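Local coordinates for minor fimbrium tip subunit Mfa3 (Porphyromonas gingivalis ATCC 33277, PDB 5NF4), which forms part of the tip of the minor fimbriae, filamentous pili that mediate biofilm formation and adhesion to host cells and to other oral bacteria, at residues S133-N136 with H137-V141; G301-Y304 with L305-A308. All coordinates share one frame; numbering follows the deposited sequence.

Contact 1: residues S133-N136 with H137-V141. With FMT (formic acid), chain C.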
ATOM      1  N   SER A 133       4.150   7.347  22.314  1.00 33.09           N
ATOM      2  CA  SER A 133       2.924   6.581  22.542  1.00 34.45           C
ATOM      3  C   SER A 133       1.803   7.105  21.641  1.00 31.89           C
ATOM      4  O   SER A 133       1.091   6.318  20.971  1.00 31.95           O
ATOM      5  CB  SER A 133       2.513   6.649  24.026  1.00 37.10           C
ATOM      6  OG  SER A 133       1.239   6.059  24.205  1.00 39.69           O
ATOM      7  N   ASP A 134       1.656   8.435  21.600  1.00 30.05           N
ATOM      8  CA  ASP A 134       0.693   9.070  20.705  1.00 30.35           C
ATOM      9  C   ASP A 134       1.003   8.739  19.259  1.00 31.11           C
ATOM     10  O   ASP A 134       0.112   8.531  18.442  1.00 30.49           O
ATOM     11  CB  ASP A 134       0.683  10.584  20.857  1.00 29.23           C
ATOM     12  CG  ASP A 134       0.201  11.043  22.220  1.00 35.43           C
ATOM     13  OD1 ASP A 134      -0.542  10.309  22.885  1.00 35.51           O
ATOM     14  OD2 ASP A 134       0.593  12.154  22.631  1.00 36.89           O
ATOM     15  N   MET A 135       2.285   8.760  18.934  1.00 28.48           N
ATOM     16  CA  MET A 135       2.720   8.551  17.563  1.00 27.88           C
ATOM     17  C   MET A 135       2.346   7.142  17.093  1.00 29.80           C
ATOM     18  O   MET A 135       1.787   6.945  15.993  1.00 30.38           O
ATOM     19  CB  MET A 135       4.245   8.760  17.433  1.00 29.79           C
ATOM     20  CG  MET A 135       4.765   8.575  15.991  1.00 29.19           C
ATOM     21  SD  MET A 135       4.427   9.948  14.938  1.00 30.56           S
ATOM     22  CE  MET A 135       3.291   9.228  13.751  1.00 32.04           C
ATOM     23  N   ASN A 136       2.629   6.149  17.923  1.00 30.21           N
ATOM     24  CA  ASN A 136       2.222   4.791  17.591  1.00 28.90           C
ATOM     25  C   ASN A 136       0.693   4.610  17.502  1.00 30.55           C
ATOM     26  O   ASN A 136       0.221   3.908  16.611  1.00 29.33           O
ATOM     27  CB  ASN A 136       2.812   3.808  18.567  1.00 33.64           C
ATOM     28  CG  ASN A 136       4.293   3.540  18.260  1.00 37.04           C
ATOM     29  OD1 ASN A 136       4.652   3.257  17.116  1.00 36.54           O
ATOM     30  ND2 ASN A 136       5.143   3.666  19.256  1.00 41.35           N
ATOM     31  N   HIS A 137      -0.061   5.237  18.400  1.00 29.05           N
ATOM     32  CA  HIS A 137      -1.527   5.198  18.277  1.00 30.31           C
ATOM     33  C   HIS A 137      -1.955   5.778  16.937  1.00 30.33           C
ATOM     34  O   HIS A 137      -2.839   5.209  16.256  1.00 28.35           O
ATOM     35  CB  HIS A 137      -2.204   5.949  19.444  1.00 32.62           C
ATOM     36  CG  HIS A 137      -2.205   5.199  20.751  1.00 33.95           C
ATOM     37  ND1 HIS A 137      -2.550   3.867  20.869  1.00 40.10           N
ATOM     38  CD2 HIS A 137      -1.929   5.621  22.009  1.00 31.58           C
ATOM     39  CE1 HIS A 137      -2.464   3.501  22.141  1.00 39.08           C
ATOM     40  NE2 HIS A 137      -2.090   4.546  22.854  1.00 35.79           N
ATOM     41  N   PHE A 138      -1.356   6.900  16.537  1.00 30.46           N
ATOM     42  CA  PHE A 138      -1.702   7.550  15.284  1.00 30.97           C
ATOM     43  C   PHE A 138      -1.414   6.627  14.106  1.00 30.08           C
ATOM     44  O   PHE A 138      -2.241   6.497  13.188  1.00 28.55           O
ATOM     45  CB  PHE A 138      -0.925   8.875  15.132  1.00 29.07           C
ATOM     46  CG  PHE A 138      -1.294   9.681  13.909  1.00 29.09           C
ATOM     47  CD1 PHE A 138      -0.694   9.415  12.672  1.00 30.10           C
ATOM     48  CD2 PHE A 138      -2.262  10.675  13.985  1.00 29.15           C
ATOM     49  CE1 PHE A 138      -1.032  10.176  11.547  1.00 33.49           C
ATOM     50  CE2 PHE A 138      -2.624  11.414  12.869  1.00 31.43           C
ATOM     51  CZ  PHE A 138      -2.020  11.171  11.646  1.00 31.60           C
ATOM     52  N   MET A 139      -0.245   5.991  14.116  1.00 26.62           N
ATOM     53  CA  MET A 139       0.093   5.050  13.046  1.00 29.59           C
ATOM     54  C   MET A 139      -0.889   3.864  12.926  1.00 29.96           C
ATOM     55  O   MET A 139      -1.055   3.304  11.845  1.00 29.50           O
ATOM     56  CB  MET A 139       1.478   4.460  13.226  1.00 30.71           C
ATOM     57  CG  MET A 139       2.597   5.478  13.183  1.00 29.21           C
ATOM     58  SD  MET A 139       2.846   6.413  11.646  1.00 31.80           S
ATOM     59  CE  MET A 139       3.712   5.170  10.725  1.00 37.06           C
ATOM     60  N   GLN A 140      -1.511   3.485  14.037  1.00 29.27           N
ATOM     61  CA  GLN A 140      -2.345   2.291  14.114  1.00 30.35           C
ATOM     62  C   GLN A 140      -3.801   2.592  13.788  1.00 28.80           C
ATOM     63  O   GLN A 140      -4.580   1.676  13.665  1.00 27.14           O
ATOM     64  CB  GLN A 140      -2.222   1.671  15.518  1.00 32.38           C
ATOM     65  CG  GLN A 140      -0.825   1.062  15.756  1.00 33.92           C
ATOM     66  CD  GLN A 140      -0.437   0.933  17.239  1.00 43.45           C
ATOM     67  OE1 GLN A 140      -1.276   1.054  18.130  1.00 44.21           O
ATOM     68  NE2 GLN A 140       0.856   0.704  17.497  1.00 46.49           N
ATOM     69  N   VAL A 141      -4.161   3.861  13.640  1.00 27.77           N
ATOM     70  CA  VAL A 141      -5.570   4.206  13.338  1.00 27.54           C
ATOM     71  C   VAL A 141      -6.043   3.561  12.037  1.00 28.95           C
ATOM     72  O   VAL A 141      -5.316   3.564  11.040  1.00 27.34           O
ATOM     73  CB  VAL A 141      -5.745   5.752  13.267  1.00 28.05           C
ATOM     74  CG1 VAL A 141      -7.138   6.164  12.722  1.00 30.20           C
ATOM     75  CG2 VAL A 141      -5.544   6.373  14.648  1.00 30.00           C
TER
HETATM   76  C   FMT C 501      -4.415   1.022  18.515  1.00 53.42           C
HETATM   77  O1  FMT C 501      -5.586   0.949  18.861  1.00 62.55           O
HETATM   78  O2  FMT C 501      -3.716   1.966  18.876  1.00 48.36           O
HETATM   79  O   HOH W   1       3.185   2.005  15.232  1.00 40.63           O
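The imidazole of His137 meets Ser133 obliquely, with CD2 3.3 Å from Ser133 O and 3.9 Å from Ser133 OG, and receives a formic acid molecule, probably from the crystallisation liquor, at its edge. ND1 donates in the ring plane to FMT O2 over 3.0 Å, a nearly straight bond (167°) that restrains the rotation of the ring. FMT O2 also lies 2.7 Å from Gln140 OE1, a distance so short that it is consistent with the formic acid being protonated. The Phe138 ring, carried toward helix 122-126 by a CG anti to the backbone N (chi1 -176°), is approached obliquely at CD1 by Met135 CE, 4.1 Å away. The same methyl touches Met139 SD at 3.5 Å, the two bent thioether chains lying askew to each other. On the polar side a water donates to Asn136 OD1 and only weakly accepts from Gln140 NE2, a loose bridge between side chains one turn apart. The backbone carries the i to i+4 bonds of an alpha-helix: His137, Phe138 and Met139 N bond to Ser133, Asp134 and Met135 O, and Gln140 N reaches Asn136 O only weakly. Helix 132-140 is amphipathic: Met135 and Met139 press on Phe114 of strand 109-117, Met135 also on Leu75 and Phe77 of strand 71-78, while Phe138 packs against helix 122-126 and makes a cation-pi contact with Arg143.

Contact 2: residues G301-Y304 with L305-A308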
ATOM      1  N   GLY A 301       0.224 -27.254  -8.892  1.00 66.96           N
ATOM      2  CA  GLY A 301      -0.671 -27.745  -9.924  1.00 63.76           C
ATOM      3  C   GLY A 301      -0.570 -26.945 -11.210  1.00 58.62           C
ATOM      4  O   GLY A 301      -1.130 -27.344 -12.217  1.00 55.91           O
ATOM      5  N   GLY A 302       0.135 -25.813 -11.169  1.00 61.00           N
ATOM      6  CA  GLY A 302       0.432 -25.055 -12.374  1.00 61.00           C
ATOM      7  C   GLY A 302      -0.710 -24.205 -12.916  1.00 60.74           C
ATOM      8  O   GLY A 302      -0.526 -23.444 -13.868  1.00 58.41           O
ATOM      9  N   GLN A 303      -1.892 -24.340 -12.325  1.00 58.14           N
ATOM     10  CA  GLN A 303      -3.050 -23.550 -12.737  1.00 56.68           C
ATOM     11  C   GLN A 303      -3.505 -22.642 -11.603  1.00 53.76           C
ATOM     12  O   GLN A 303      -3.851 -23.101 -10.509  1.00 45.12           O
ATOM     13  CB  GLN A 303      -4.197 -24.449 -13.173  1.00 53.55           C
ATOM     14  CG  GLN A 303      -3.887 -25.310 -14.377  1.00 65.64           C
ATOM     15  CD  GLN A 303      -5.057 -26.194 -14.703  1.00 81.90           C
ATOM     16  OE1 GLN A 303      -6.096 -25.717 -15.160  1.00 76.97           O
ATOM     17  NE2 GLN A 303      -4.920 -27.482 -14.424  1.00100.00           N
ATOM     18  N   TYR A 304      -3.496 -21.345 -11.874  1.00 45.49           N
ATOM     19  CA  TYR A 304      -3.864 -20.364 -10.876  1.00 41.16           C
ATOM     20  C   TYR A 304      -5.261 -20.608 -10.316  1.00 39.87           C
ATOM     21  O   TYR A 304      -5.444 -20.616  -9.103  1.00 42.67           O
ATOM     22  CB  TYR A 304      -3.796 -18.957 -11.456  1.00 41.58           C
ATOM     23  CG  TYR A 304      -4.108 -17.895 -10.436  1.00 37.11           C
ATOM     24  CD1 TYR A 304      -3.110 -17.341  -9.657  1.00 37.70           C
ATOM     25  CD2 TYR A 304      -5.408 -17.439 -10.248  1.00 36.08           C
ATOM     26  CE1 TYR A 304      -3.393 -16.362  -8.710  1.00 38.88           C
ATOM     27  CE2 TYR A 304      -5.701 -16.467  -9.304  1.00 35.05           C
ATOM     28  CZ  TYR A 304      -4.687 -15.934  -8.534  1.00 35.14           C
ATOM     29  OH  TYR A 304      -4.954 -14.954  -7.590  1.00 36.30           O
ATOM     30  N   LEU A 305      -6.256 -20.830 -11.173  1.00 39.65           N
ATOM     31  CA  LEU A 305      -7.620 -20.730 -10.659  1.00 39.25           C
ATOM     32  C   LEU A 305      -7.993 -21.800  -9.629  1.00 40.81           C
ATOM     33  O   LEU A 305      -8.581 -21.465  -8.602  1.00 43.34           O
ATOM     34  CB  LEU A 305      -8.624 -20.740 -11.807  1.00 43.92           C
ATOM     35  CG  LEU A 305      -8.787 -19.355 -12.433  1.00 46.29           C
ATOM     36  CD1 LEU A 305      -9.592 -19.505 -13.735  1.00 51.03           C
ATOM     37  CD2 LEU A 305      -9.463 -18.348 -11.484  1.00 44.37           C
ATOM     38  N   PRO A 306      -7.642 -23.072  -9.881  1.00 44.42           N
ATOM     39  CA  PRO A 306      -7.978 -24.107  -8.899  1.00 44.41           C
ATOM     40  C   PRO A 306      -7.272 -23.884  -7.566  1.00 43.01           C
ATOM     41  O   PRO A 306      -7.855 -24.125  -6.520  1.00 38.95           O
ATOM     42  CB  PRO A 306      -7.505 -25.400  -9.568  1.00 49.04           C
ATOM     43  CG  PRO A 306      -7.454 -25.083 -11.032  1.00 54.67           C
ATOM     44  CD  PRO A 306      -7.122 -23.641 -11.139  1.00 52.50           C
ATOM     45  N   PHE A 307      -6.036 -23.412  -7.606  1.00 41.32           N
ATOM     46  CA  PHE A 307      -5.291 -23.120  -6.390  1.00 39.24           C
ATOM     47  C   PHE A 307      -5.969 -21.972  -5.648  1.00 38.24           C
ATOM     48  O   PHE A 307      -6.303 -22.056  -4.458  1.00 38.77           O
ATOM     49  CB  PHE A 307      -3.852 -22.758  -6.750  1.00 38.84           C
ATOM     50  CG  PHE A 307      -2.995 -22.383  -5.580  1.00 37.00           C
ATOM     51  CD1 PHE A 307      -2.861 -23.240  -4.512  1.00 38.81           C
ATOM     52  CD2 PHE A 307      -2.282 -21.201  -5.573  1.00 37.51           C
ATOM     53  CE1 PHE A 307      -2.055 -22.900  -3.437  1.00 40.93           C
ATOM     54  CE2 PHE A 307      -1.474 -20.887  -4.524  1.00 39.82           C
ATOM     55  CZ  PHE A 307      -1.365 -21.732  -3.456  1.00 40.02           C
ATOM     56  N   ALA A 308      -6.186 -20.890  -6.377  1.00 37.38           N
ATOM     57  CA  ALA A 308      -6.777 -19.682  -5.811  1.00 38.00           C
ATOM     58  C   ALA A 308      -8.177 -19.931  -5.282  1.00 39.07           C
ATOM     59  O   ALA A 308      -8.609 -19.295  -4.317  1.00 40.05           O
ATOM     60  CB  ALA A 308      -6.806 -18.578  -6.846  1.00 36.71           C
TER
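Tyr304 O accepts Ala308 N at 2.8 Å with an N-H...O angle of 170°, the i to i+4 bond of a single-turn alpha-helix, 304-308, entered from a loop through two glycines with positive phi and then Gln303 at the N-cap position. Pro306 stands in the first turn, where its lack of an N-H costs no helical bond. Its ring lies alongside the base of the Gln303 side chain, CD 3.7 Å from Gln303 CB, and the same CD comes within 3.4 Å of Gln303 O. With CG anti to the backbone N (chi1 -177°), the Tyr304 side chain is carried along the turn to the side where Ala308 lies. Leu305 adds a looser apolar contact, its CD2 4.3 Å from Tyr304 CD2. The phenol end of Tyr304 is held from outside the helix: OH bonds to Pro291 O and to the hydroxyl of Tyr328, whose ring also meets that of Tyr304 edge-to-face. Tyr304 and Leu305 both touch Val339 of strand 337-345, and so seat the turn on that strand. Phe307 instead turns to the loops, packing on Ile293, Pro300, Leu312 and Pro316 and edge-to-face with His295. Between the side chains of 301-304 and 305-308, the closest approach is that of the Ala308 methyl, CB, which meets the Tyr304 ring obliquely at CE2, 3.4 Å away.

Overall arrangement
Contact 1 comes first along the chain, on helix 132-140, and contact 2 follows on helix 304-308, beyond the long strand 180-205. Their centres lie 40 Å apart, on opposite sides of the chain's centre, and their nearest atoms are about 26 Å apart. Both belong to short helices in a chain that is mostly strand and loop. Contact 1 rests against strands 71-78 and 109-117, contact 2 against strand 337-345 near strand 324-332. Each helix thus packs apolar side chains onto strands of a different part of this elongated tip subunit, consistent with the two beta-rich domains of fimbrillin-type proteins; no direct communication between the contacts is implied.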